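Local coordinates for protein deacetylase EF_0837 (Enterococcus faecalis, PDB 2ICS) that binds two zinc ions per subunit in a TIM-barrel active site and deacetylates acetyl-(R)-mandelate in vitro, though with very low efficiency, at residues E65-Y70 against G121-D126; E95-F100 against P147-G152; V115-W120 against E171-I176; D75-K80 against T84-A89. All blocks are in the same frame, centred on the assembly; numbering follows the deposited sequence.

Interaction 1. Residues E65-Y70 against G121-D126. With ADE (adenine), chain D.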
# COMPACT_ATOMS: atom_id res chain seq x y z
N GLU A 65 -7.23 13.84 -6.94
CA GLU A 65 -7.27 15.24 -6.51
C GLU A 65 -8.59 16.00 -6.63
O GLU A 65 -8.76 17.04 -6.00
CB GLU A 65 -6.14 16.03 -7.19
CG GLU A 65 -6.36 16.31 -8.67
CD GLU A 65 -5.27 17.20 -9.26
OE1 GLU A 65 -4.14 16.72 -9.49
OE2 GLU A 65 -5.55 18.40 -9.47
N LYS A 66 -9.52 15.49 -7.44
CA LYS A 66 -10.80 16.17 -7.61
C LYS A 66 -11.90 15.72 -6.65
O LYS A 66 -12.99 16.31 -6.64
CB LYS A 66 -11.29 16.01 -9.06
CG LYS A 66 -10.46 16.77 -10.08
CD LYS A 66 -10.42 18.25 -9.77
CE LYS A 66 -9.73 19.03 -10.87
NZ LYS A 66 -10.45 18.88 -12.17
N MSE A 67 -11.63 14.70 -5.85
CA MSE A 67 -12.62 14.20 -4.89
C MSE A 67 -12.80 15.16 -3.73
O MSE A 67 -11.86 15.84 -3.31
CB MSE A 67 -12.20 12.82 -4.37
CG MSE A 67 -13.23 12.13 -3.47
SE MSE A 67 -14.98 11.89 -4.28
CE MSE A 67 -14.52 10.62 -5.66
N ALA A 68 -14.02 15.21 -3.20
CA ALA A 68 -14.41 16.09 -2.11
C ALA A 68 -13.41 16.31 -0.99
O ALA A 68 -12.57 17.20 -1.07
CB ALA A 68 -15.73 15.61 -1.52
N LEU A 69 -13.51 15.50 0.06
CA LEU A 69 -12.62 15.63 1.21
C LEU A 69 -11.48 14.62 1.18
O LEU A 69 -10.33 14.94 1.47
CB LEU A 69 -13.41 15.45 2.50
CG LEU A 69 -14.80 16.11 2.59
CD1 LEU A 69 -15.34 15.95 4.01
CD2 LEU A 69 -14.71 17.58 2.23
N TYR A 70 -11.83 13.39 0.83
CA TYR A 70 -10.90 12.27 0.76
C TYR A 70 -10.06 12.35 -0.52
O TYR A 70 -10.40 11.73 -1.53
CB TYR A 70 -11.73 10.98 0.78
CG TYR A 70 -11.23 9.89 1.72
CD1 TYR A 70 -10.96 10.16 3.07
CD2 TYR A 70 -11.07 8.58 1.27
CE1 TYR A 70 -10.53 9.15 3.93
CE2 TYR A 70 -10.65 7.57 2.13
CZ TYR A 70 -10.38 7.86 3.45
OH TYR A 70 -9.93 6.86 4.28
N GLY A 121 -17.85 5.60 -6.22
CA GLY A 121 -16.76 5.59 -5.27
C GLY A 121 -17.18 6.09 -3.90
O GLY A 121 -18.30 5.83 -3.45
N ILE A 122 -16.29 6.81 -3.24
CA ILE A 122 -16.56 7.32 -1.90
C ILE A 122 -17.13 8.74 -1.88
O ILE A 122 -16.85 9.49 -0.94
CB ILE A 122 -15.27 7.33 -1.07
CG1 ILE A 122 -14.25 8.23 -1.76
CG2 ILE A 122 -14.73 5.91 -0.92
CD1 ILE A 122 -12.87 8.18 -1.18
N VAL A 123 -17.91 9.11 -2.89
CA VAL A 123 -18.49 10.45 -2.93
C VAL A 123 -19.13 10.78 -1.58
O VAL A 123 -18.80 11.78 -0.95
CB VAL A 123 -19.56 10.57 -4.04
CG1 VAL A 123 -18.89 10.49 -5.40
CG2 VAL A 123 -20.60 9.47 -3.90
N ALA A 124 -20.05 9.92 -1.14
CA ALA A 124 -20.69 10.11 0.14
C ALA A 124 -19.87 9.29 1.13
O ALA A 124 -18.81 8.77 0.78
CB ALA A 124 -22.13 9.59 0.09
N GLN A 125 -20.34 9.16 2.36
CA GLN A 125 -19.61 8.38 3.36
C GLN A 125 -20.15 6.96 3.39
O GLN A 125 -19.44 6.03 3.78
CB GLN A 125 -19.76 9.02 4.74
CG GLN A 125 -19.06 8.26 5.87
CD GLN A 125 -17.55 8.22 5.72
OE1 GLN A 125 -16.89 9.26 5.69
NE2 GLN A 125 -16.99 7.01 5.64
N ASP A 126 -21.40 6.79 2.97
CA ASP A 126 -22.05 5.48 2.97
C ASP A 126 -22.39 5.00 1.57
O ASP A 126 -23.56 4.74 1.26
CB ASP A 126 -23.32 5.55 3.81
CG ASP A 126 -24.28 6.66 3.36
OD1 ASP A 126 -25.36 6.81 3.97
OD2 ASP A 126 -23.95 7.38 2.39
N9 ADE D . -14.86 5.83 8.70
C8 ADE D . -14.51 4.54 8.97
N7 ADE D . -13.55 4.15 8.18
C5 ADE D . -13.22 5.16 7.34
C6 ADE D . -12.28 5.34 6.29
N6 ADE D . -11.43 4.31 5.92
N1 ADE D . -12.23 6.54 5.66
C2 ADE D . -13.05 7.55 6.00
N3 ADE D . -13.94 7.43 6.98
C4 ADE D . -14.07 6.27 7.67

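Interaction 2. Residues E95-F100 against P147-G152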
# COMPACT_ATOMS: atom_id res chain seq x y z
N GLU A 95 -18.13 5.10 -12.57
CA GLU A 95 -18.64 6.36 -13.09
C GLU A 95 -17.67 7.55 -13.06
O GLU A 95 -17.90 8.55 -13.75
CB GLU A 95 -19.93 6.74 -12.37
CG GLU A 95 -21.09 5.78 -12.61
CD GLU A 95 -21.68 5.89 -14.01
OE1 GLU A 95 -22.21 6.98 -14.35
OE2 GLU A 95 -21.62 4.90 -14.77
N ASN A 96 -16.60 7.46 -12.27
CA ASN A 96 -15.66 8.56 -12.21
C ASN A 96 -14.18 8.18 -12.31
O ASN A 96 -13.31 9.03 -12.26
CB ASN A 96 -15.90 9.39 -10.94
CG ASN A 96 -16.08 8.53 -9.69
OD1 ASN A 96 -16.15 7.30 -9.75
ND2 ASN A 96 -16.18 9.19 -8.54
N ILE A 97 -13.91 6.89 -12.49
CA ILE A 97 -12.53 6.43 -12.58
C ILE A 97 -11.78 6.98 -13.80
O ILE A 97 -10.56 7.15 -13.77
CB ILE A 97 -12.48 4.88 -12.58
CG1 ILE A 97 -11.04 4.42 -12.40
CG2 ILE A 97 -13.10 4.34 -13.86
CD1 ILE A 97 -10.92 2.98 -11.95
N HIS A 98 -12.51 7.25 -14.88
CA HIS A 98 -11.90 7.79 -16.09
C HIS A 98 -11.35 9.19 -15.85
O HIS A 98 -10.25 9.52 -16.30
CB HIS A 98 -12.90 7.79 -17.24
CG HIS A 98 -12.96 6.50 -17.99
ND1 HIS A 98 -12.00 6.13 -18.91
CD2 HIS A 98 -13.84 5.47 -17.92
CE1 HIS A 98 -12.29 4.93 -19.38
NE2 HIS A 98 -13.40 4.51 -18.80
N GLU A 99 -12.12 10.02 -15.15
CA GLU A 99 -11.68 11.37 -14.86
C GLU A 99 -10.42 11.30 -14.00
O GLU A 99 -9.51 12.12 -14.13
CB GLU A 99 -12.77 12.14 -14.11
CG GLU A 99 -12.51 13.63 -14.02
CD GLU A 99 -13.45 14.31 -13.05
OE1 GLU A 99 -14.57 13.80 -12.85
OE2 GLU A 99 -13.06 15.37 -12.49
N PHE A 100 -10.38 10.30 -13.12
CA PHE A 100 -9.24 10.09 -12.24
C PHE A 100 -8.06 9.58 -13.06
O PHE A 100 -6.93 10.05 -12.90
CB PHE A 100 -9.62 9.09 -11.13
CG PHE A 100 -8.47 8.68 -10.24
CD1 PHE A 100 -7.42 9.55 -9.98
CD2 PHE A 100 -8.47 7.42 -9.63
CE1 PHE A 100 -6.37 9.17 -9.12
CE2 PHE A 100 -7.44 7.04 -8.78
CZ PHE A 100 -6.38 7.92 -8.52
N PRO A 147 -7.30 -1.66 -18.37
CA PRO A 147 -6.50 -2.78 -17.85
C PRO A 147 -5.14 -2.31 -17.32
O PRO A 147 -4.57 -2.93 -16.42
CB PRO A 147 -6.34 -3.69 -19.07
CG PRO A 147 -7.50 -3.33 -19.95
CD PRO A 147 -7.57 -1.84 -19.81
N ASP A 148 -4.63 -1.22 -17.90
CA ASP A 148 -3.34 -0.68 -17.50
C ASP A 148 -3.45 0.21 -16.26
O ASP A 148 -2.45 0.79 -15.82
CB ASP A 148 -2.74 0.16 -18.63
CG ASP A 148 -2.68 -0.58 -19.96
OD1 ASP A 148 -2.11 -1.70 -20.00
OD2 ASP A 148 -3.19 -0.03 -20.97
N PHE A 149 -4.64 0.32 -15.69
CA PHE A 149 -4.83 1.17 -14.53
C PHE A 149 -5.51 0.48 -13.36
O PHE A 149 -5.08 0.61 -12.22
CB PHE A 149 -5.62 2.41 -14.92
CG PHE A 149 -5.74 3.43 -13.82
CD1 PHE A 149 -4.62 4.11 -13.37
CD2 PHE A 149 -6.97 3.69 -13.23
CE1 PHE A 149 -4.72 5.05 -12.35
CE2 PHE A 149 -7.08 4.62 -12.20
CZ PHE A 149 -5.95 5.30 -11.76
N VAL A 150 -6.59 -0.25 -13.66
CA VAL A 150 -7.36 -0.96 -12.65
C VAL A 150 -6.70 -2.28 -12.26
O VAL A 150 -6.63 -3.20 -13.07
CB VAL A 150 -8.77 -1.26 -13.16
CG1 VAL A 150 -9.59 -1.96 -12.09
CG2 VAL A 150 -9.45 0.04 -13.59
N VAL A 151 -6.23 -2.38 -11.02
CA VAL A 151 -5.58 -3.61 -10.58
C VAL A 151 -6.38 -4.39 -9.55
O VAL A 151 -5.91 -5.39 -9.00
CB VAL A 151 -4.16 -3.32 -10.04
CG1 VAL A 151 -3.31 -2.71 -11.14
CG2 VAL A 151 -4.23 -2.39 -8.85
N GLY A 152 -7.60 -3.95 -9.29
CA GLY A 152 -8.43 -4.65 -8.33
C GLY A 152 -9.69 -3.88 -8.02
O GLY A 152 -10.01 -2.91 -8.69

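Interaction 3. Residues V115-W120 against E171-I176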
# COMPACT_ATOMS: atom_id res chain seq x y z
N VAL A 115 -11.06 -0.22 -8.27
CA VAL A 115 -12.35 0.38 -8.56
C VAL A 115 -13.31 0.00 -7.45
O VAL A 115 -13.42 -1.17 -7.09
CB VAL A 115 -12.90 -0.08 -9.93
CG1 VAL A 115 -12.95 -1.59 -9.99
CG2 VAL A 115 -14.29 0.51 -10.16
N ASN A 116 -13.98 1.00 -6.88
CA ASN A 116 -14.93 0.77 -5.80
C ASN A 116 -16.10 0.02 -6.42
O ASN A 116 -16.51 0.35 -7.53
CB ASN A 116 -15.42 2.11 -5.25
CG ASN A 116 -15.94 2.01 -3.83
OD1 ASN A 116 -16.83 1.21 -3.53
ND2 ASN A 116 -15.39 2.84 -2.95
N ILE A 117 -16.65 -0.96 -5.72
CA ILE A 117 -17.78 -1.70 -6.27
C ILE A 117 -19.01 -0.80 -6.40
O ILE A 117 -19.96 -1.14 -7.09
CB ILE A 117 -18.13 -2.93 -5.42
CG1 ILE A 117 -18.43 -2.52 -3.98
CG2 ILE A 117 -16.98 -3.93 -5.49
CD1 ILE A 117 -18.93 -3.66 -3.12
N SER A 118 -18.98 0.35 -5.73
CA SER A 118 -20.07 1.32 -5.80
C SER A 118 -19.68 2.32 -6.91
O SER A 118 -18.68 3.02 -6.78
CB SER A 118 -20.23 2.05 -4.47
OG SER A 118 -21.41 2.84 -4.46
N LYS A 119 -20.48 2.38 -7.97
CA LYS A 119 -20.19 3.24 -9.12
C LYS A 119 -19.67 4.66 -8.92
O LYS A 119 -18.94 5.17 -9.77
CB LYS A 119 -21.38 3.27 -10.08
CG LYS A 119 -22.67 3.89 -9.55
CD LYS A 119 -23.65 4.09 -10.72
CE LYS A 119 -25.02 4.61 -10.29
NZ LYS A 119 -25.89 3.54 -9.71
N TRP A 120 -20.02 5.32 -7.82
CA TRP A 120 -19.52 6.68 -7.61
C TRP A 120 -18.38 6.75 -6.60
O TRP A 120 -17.97 7.83 -6.19
CB TRP A 120 -20.66 7.61 -7.17
CG TRP A 120 -21.66 7.86 -8.26
CD1 TRP A 120 -22.89 7.29 -8.39
CD2 TRP A 120 -21.47 8.69 -9.42
NE1 TRP A 120 -23.49 7.72 -9.55
CE2 TRP A 120 -22.64 8.57 -10.20
CE3 TRP A 120 -20.43 9.52 -9.86
CZ2 TRP A 120 -22.80 9.26 -11.41
CZ3 TRP A 120 -20.59 10.20 -11.07
CH2 TRP A 120 -21.77 10.06 -11.83
N GLU A 171 -20.53 -10.06 -0.43
CA GLU A 171 -20.89 -11.19 -1.28
C GLU A 171 -20.87 -10.72 -2.73
O GLU A 171 -20.40 -11.42 -3.61
CB GLU A 171 -22.29 -11.71 -0.95
CG GLU A 171 -22.43 -12.39 0.39
CD GLU A 171 -23.78 -13.07 0.53
OE1 GLU A 171 -24.06 -14.00 -0.26
OE2 GLU A 171 -24.56 -12.67 1.42
N LEU A 172 -21.40 -9.52 -2.96
CA LEU A 172 -21.43 -8.93 -4.29
C LEU A 172 -19.99 -8.71 -4.76
O LEU A 172 -19.68 -8.91 -5.94
CB LEU A 172 -22.18 -7.60 -4.28
CG LEU A 172 -23.69 -7.60 -4.01
CD1 LEU A 172 -24.20 -6.17 -4.01
CD2 LEU A 172 -24.42 -8.43 -5.06
N ALA A 173 -19.12 -8.31 -3.84
CA ALA A 173 -17.72 -8.07 -4.17
C ALA A 173 -17.07 -9.38 -4.63
O ALA A 173 -16.36 -9.41 -5.63
CB ALA A 173 -16.98 -7.50 -2.96
N LYS A 174 -17.33 -10.46 -3.90
CA LYS A 174 -16.77 -11.76 -4.27
C LYS A 174 -17.32 -12.24 -5.63
O LYS A 174 -16.60 -12.87 -6.40
CB LYS A 174 -17.07 -12.79 -3.18
CG LYS A 174 -16.34 -12.52 -1.87
CD LYS A 174 -14.82 -12.60 -2.03
CE LYS A 174 -14.36 -14.03 -2.26
NZ LYS A 174 -12.90 -14.12 -2.56
N GLN A 175 -18.58 -11.93 -5.90
CA GLN A 175 -19.21 -12.32 -7.17
C GLN A 175 -18.53 -11.56 -8.31
O GLN A 175 -18.17 -12.14 -9.33
CB GLN A 175 -20.70 -11.99 -7.14
CG GLN A 175 -21.42 -12.21 -8.46
CD GLN A 175 -22.82 -11.62 -8.46
OE1 GLN A 175 -23.64 -11.95 -7.59
NE2 GLN A 175 -23.10 -10.74 -9.42
N ILE A 176 -18.37 -10.25 -8.11
CA ILE A 176 -17.73 -9.39 -9.09
C ILE A 176 -16.30 -9.87 -9.35
O ILE A 176 -15.80 -9.75 -10.47
CB ILE A 176 -17.68 -7.93 -8.59
CG1 ILE A 176 -19.10 -7.39 -8.45
CG2 ILE A 176 -16.84 -7.07 -9.54
CD1 ILE A 176 -19.17 -6.04 -7.80

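Interaction 4. Residues D75-K80 against T84-A89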
# COMPACT_ATOMS: atom_id res chain seq x y z
N ASP A 75 1.93 13.13 -6.61
CA ASP A 75 3.34 13.32 -6.37
C ASP A 75 3.72 13.76 -4.96
O ASP A 75 4.89 13.66 -4.59
CB ASP A 75 3.94 14.25 -7.43
CG ASP A 75 3.82 13.68 -8.84
OD1 ASP A 75 3.82 12.43 -8.99
OD2 ASP A 75 3.72 14.47 -9.79
N GLU A 76 2.76 14.24 -4.18
CA GLU A 76 3.06 14.65 -2.80
C GLU A 76 3.14 13.43 -1.89
O GLU A 76 3.77 13.48 -0.84
CB GLU A 76 1.99 15.61 -2.25
CG GLU A 76 1.96 16.98 -2.90
CD GLU A 76 3.31 17.66 -2.89
OE1 GLU A 76 3.92 17.79 -1.80
OE2 GLU A 76 3.77 18.08 -3.97
N ILE A 77 2.49 12.34 -2.28
CA ILE A 77 2.50 11.11 -1.49
C ILE A 77 3.34 10.05 -2.19
O ILE A 77 3.59 8.98 -1.65
CB ILE A 77 1.09 10.51 -1.32
CG1 ILE A 77 0.52 10.16 -2.70
CG2 ILE A 77 0.18 11.49 -0.59
CD1 ILE A 77 -0.76 9.38 -2.67
N GLY A 78 3.76 10.37 -3.41
CA GLY A 78 4.54 9.42 -4.18
C GLY A 78 6.01 9.77 -4.31
O GLY A 78 6.75 9.74 -3.34
N VAL A 79 6.41 10.12 -5.53
CA VAL A 79 7.79 10.46 -5.82
C VAL A 79 8.48 11.32 -4.76
O VAL A 79 9.62 11.06 -4.40
CB VAL A 79 7.91 11.13 -7.21
CG1 VAL A 79 7.07 12.40 -7.26
CG2 VAL A 79 9.37 11.43 -7.54
N LYS A 80 7.79 12.33 -4.25
CA LYS A 80 8.39 13.20 -3.25
C LYS A 80 8.63 12.53 -1.89
O LYS A 80 9.28 13.11 -1.02
CB LYS A 80 7.55 14.47 -3.07
CG LYS A 80 7.41 15.29 -4.36
CD LYS A 80 6.67 16.60 -4.11
CE LYS A 80 6.39 17.36 -5.42
NZ LYS A 80 7.62 17.81 -6.13
N THR A 84 7.60 5.12 -5.51
CA THR A 84 7.52 5.10 -6.97
C THR A 84 6.15 4.72 -7.53
O THR A 84 5.80 5.14 -8.63
CB THR A 84 8.60 4.16 -7.56
OG1 THR A 84 8.42 2.83 -7.04
CG2 THR A 84 9.99 4.66 -7.19
N THR A 85 5.39 3.93 -6.78
CA THR A 85 4.07 3.49 -7.22
C THR A 85 3.04 3.58 -6.09
O THR A 85 3.36 3.28 -4.94
CB THR A 85 4.11 2.02 -7.75
OG1 THR A 85 4.92 1.95 -8.93
CG2 THR A 85 2.71 1.54 -8.10
N VAL A 86 1.83 4.01 -6.43
CA VAL A 86 0.76 4.09 -5.44
C VAL A 86 -0.51 3.50 -6.04
O VAL A 86 -0.72 3.55 -7.25
CB VAL A 86 0.45 5.55 -4.99
CG1 VAL A 86 1.63 6.13 -4.23
CG2 VAL A 86 0.09 6.41 -6.19
N ILE A 87 -1.34 2.93 -5.18
CA ILE A 87 -2.59 2.35 -5.61
C ILE A 87 -3.70 3.02 -4.84
O ILE A 87 -3.78 2.89 -3.61
CB ILE A 87 -2.64 0.83 -5.36
CG1 ILE A 87 -1.40 0.16 -5.95
CG2 ILE A 87 -3.91 0.25 -5.96
CD1 ILE A 87 -1.36 -1.35 -5.77
N ASP A 88 -4.55 3.75 -5.55
CA ASP A 88 -5.68 4.42 -4.92
C ASP A 88 -6.70 3.35 -4.51
O ASP A 88 -7.16 2.58 -5.35
CB ASP A 88 -6.30 5.41 -5.89
CG ASP A 88 -7.56 6.03 -5.34
OD1 ASP A 88 -8.62 5.37 -5.41
OD2 ASP A 88 -7.49 7.17 -4.83
N ALA A 89 -7.06 3.32 -3.23
CA ALA A 89 -7.98 2.31 -2.71
C ALA A 89 -9.48 2.55 -2.91
O ALA A 89 -10.23 2.70 -1.94
CB ALA A 89 -7.68 2.06 -1.23

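Interaction 1. Residues E65-Y70 against G121-D126
Tyr-70, which packs against Ile-122, carries its hydroxyl to the bound adenine: Tyr-70 OH lies 2.7 Å from adenine N1 and 3.4 Å from the exocyclic adenine N6. The purine sits obliquely to the phenol, with the hydroxyl making the closest approach. On the protein side, Ile-122 CD1 meets Tyr-70 at the ring edge, near its plane, and the two side chains cross at about a right angle; this approach is modelled closer than carbons can sit, so its exact distance is doubtful. Selenomethionine Met-67 packs beside them. Its chain bends at chi2 (57°) and chi3 (67°), which lays the selenium against the backbone of the facing loop, and Met-67 SE lies 4.0 Å from Val-123 CA. Nearer the base of the same side chain, Met-67 CG stands 4.4 Å from Ile-122 CG1. From the other loop Gln-125 turns its amide back to the ligand, and Gln-125 NE2 comes 3.4 Å from adenine N3; the two loops thus meet the six-membered ring at the two nitrogens on either side of C2. Around this, His-62 and Tyr-274 touch the Tyr-70 ring, and Arg-156 packs on both Ile-122 and Gln-125. The side chain of Tyr-70 comes within about 3 Å of a zinc ion, by nearest atoms. Two loops following barrel strands 51-61 and 110-114 thus form part of the ligand pocket beside the binuclear zinc centre of an amidohydrolase.

Interaction 2. Residues E95-F100 against P147-G152
Phe-100 and Phe-149 both set CG anti to the backbone N (chi1 174° and -174°), which brings the two rings together between helix 97-105 and the start of strand 150-152. This is the helix-on-sheet layer of a TIM barrel: the helix connects parallel strands 83-89 and 110-114, and strand 150-152 lies next to 110-114 in the same sheet. The rings form a T-shaped pair, with Phe-149 giving its edge and Phe-100 its face; their centroids are 5.4 Å apart and their planes stand at 81°. Phe-149 CZ makes the approach, 3.8 Å from Phe-100 CE2, placed over the rim of the Phe-100 ring rather than over its middle. The same Phe-149 edge is shared by the helix start, since Ile-97 CG1 lies near the ring plane, 4.0 Å from Phe-149 CE2. Ile-97 and Phe-149 run past each other in opposite directions, so the isoleucine reaches beyond the ring to the strand itself. All four touching residues are buried and apolar, and no hydrogen bond crosses the contact. The aromatic cluster extends further: Phe-64 meets the Phe-100 ring, Tyr-101 makes another edge-to-face pair with Phe-149, and Val-111 of strand 110-114 touches both phenylalanines. Val-150 also packs on Ile-143 of helix 136-145, tying a second outer helix to this strand. At the far end of Ile-97, crossing Val-150 at about a right angle, CD1 rests 3.7 Å from Val-150 CG2.

Interaction 3. Residues V115-W120 against E171-I176
The irregular chain after strand 110-114 passes beside helix 168-178 with its closest backbone approach between Ile-117 and Ala-173, whose CA atoms are 6.7 Å apart. Within the helix, regular i to i+4 bonding continues past the contact, as in Ile-176 N to Leu-172 O at 2.9 Å. Ile-117 alone carries the loop's part, and it uses both branches. Its CG1 lies between the backbone N and the carbonyl carbon (chi1 57°), and the extended continuation sends CD1 toward the helix, 4.3 Å from Ala-173 CB. The other branch, Ile-117 CG2, meets the tip of a second isoleucine, 3.8 Å from Ile-176 CD1, which also comes 4.1 Å from Ile-117 CB. Ala-173 and Ile-176 are three residues apart and so present themselves on one side of the helix, the alanine offering its CB to Ile-117 CD1. The loop is shaped by an Asx turn around Ile-117: Ser-118 N donates to Asn-116 OD1 over 3.2 Å in a nearly straight bond (165°), with the donor tilted 25° out of the carbonyl plane. Asn-116 ND2 in turn bonds Gly-90 O, and Ser-118 OG bonds Glu-127 O, so both flanks of Ile-117 are held by polar side chains. The contact itself is buried and purely apolar; the side chain of Ile-117 is about 8 Å from that of Arg-156, by nearest atoms. Ile-176 also packs on Ala-136 and Val-139, so helix 168-178 packs on both helix 136-145 and the loop that leaves strand 110-114.

Interaction 4. Residues D75-K80 against T84-A89
Apolar contact between Ile-77 and Val-86 joins the two segments, and it converges on one methyl, Val-86 CG1. Ile-77 CD1 reaches to within 4.3 Å of Val-86 CG1; with chi2 extended at 171°, the end of this side chain comes nearer to the strand than its base. Two backbone atoms also touch this methyl: Val-86 CG1 is 4.3 Å from Ile-77 O and 4.4 Å from Gly-78 CA. Val-86 thus packs on the main chain at Gly-78, just after the short helix. Hydrogen bonds do not cross between the segments but hold each in its place. Lys-80 N donates to Asp-75 O at 3.2 Å, closing the turn that carries Gly-78, while Asp-75 OD1 and Val-79 N both pair with Thr-109 OG1. On the strand, Val-86 is bonded through its backbone to Asn-110 and Phe-112; farther along, Asp-88 OD2 accepts from Cys-63 N and is hydrogen-bonded to Thr-91 OG1. Further packing comes from Val-61 against Ile-77 and from Val-111 against Val-86. The contact thus lies between helix and sheet in a beta-alpha-beta unit of the TIM barrel, formed by strand 51-61, helix 74-77 and strand 83-89.

Interaction 4 comes within the loop closed by interaction 1 and precedes interactions 2 and 3 along the chain, whereas interactions 1, 2 and 3 interleave with one another. Interactions 2 and 4 share the sheet containing strands 83-89, 110-114 and 150-152, their centres about 15 Å apart, and meet where Phe-100 touches Asp-88. Interactions 2 and 3, about 14 Å apart, are joined through backbone hydrogen bonds, Glu-95 with Lys-119 and Gly-152 with Val-115. Interaction 1 touches both at Asn-96 and Asn-116. Only interaction 1 holds residues of the adenine pocket; the others pack helices and loops round the barrel strands that lead to the zinc site.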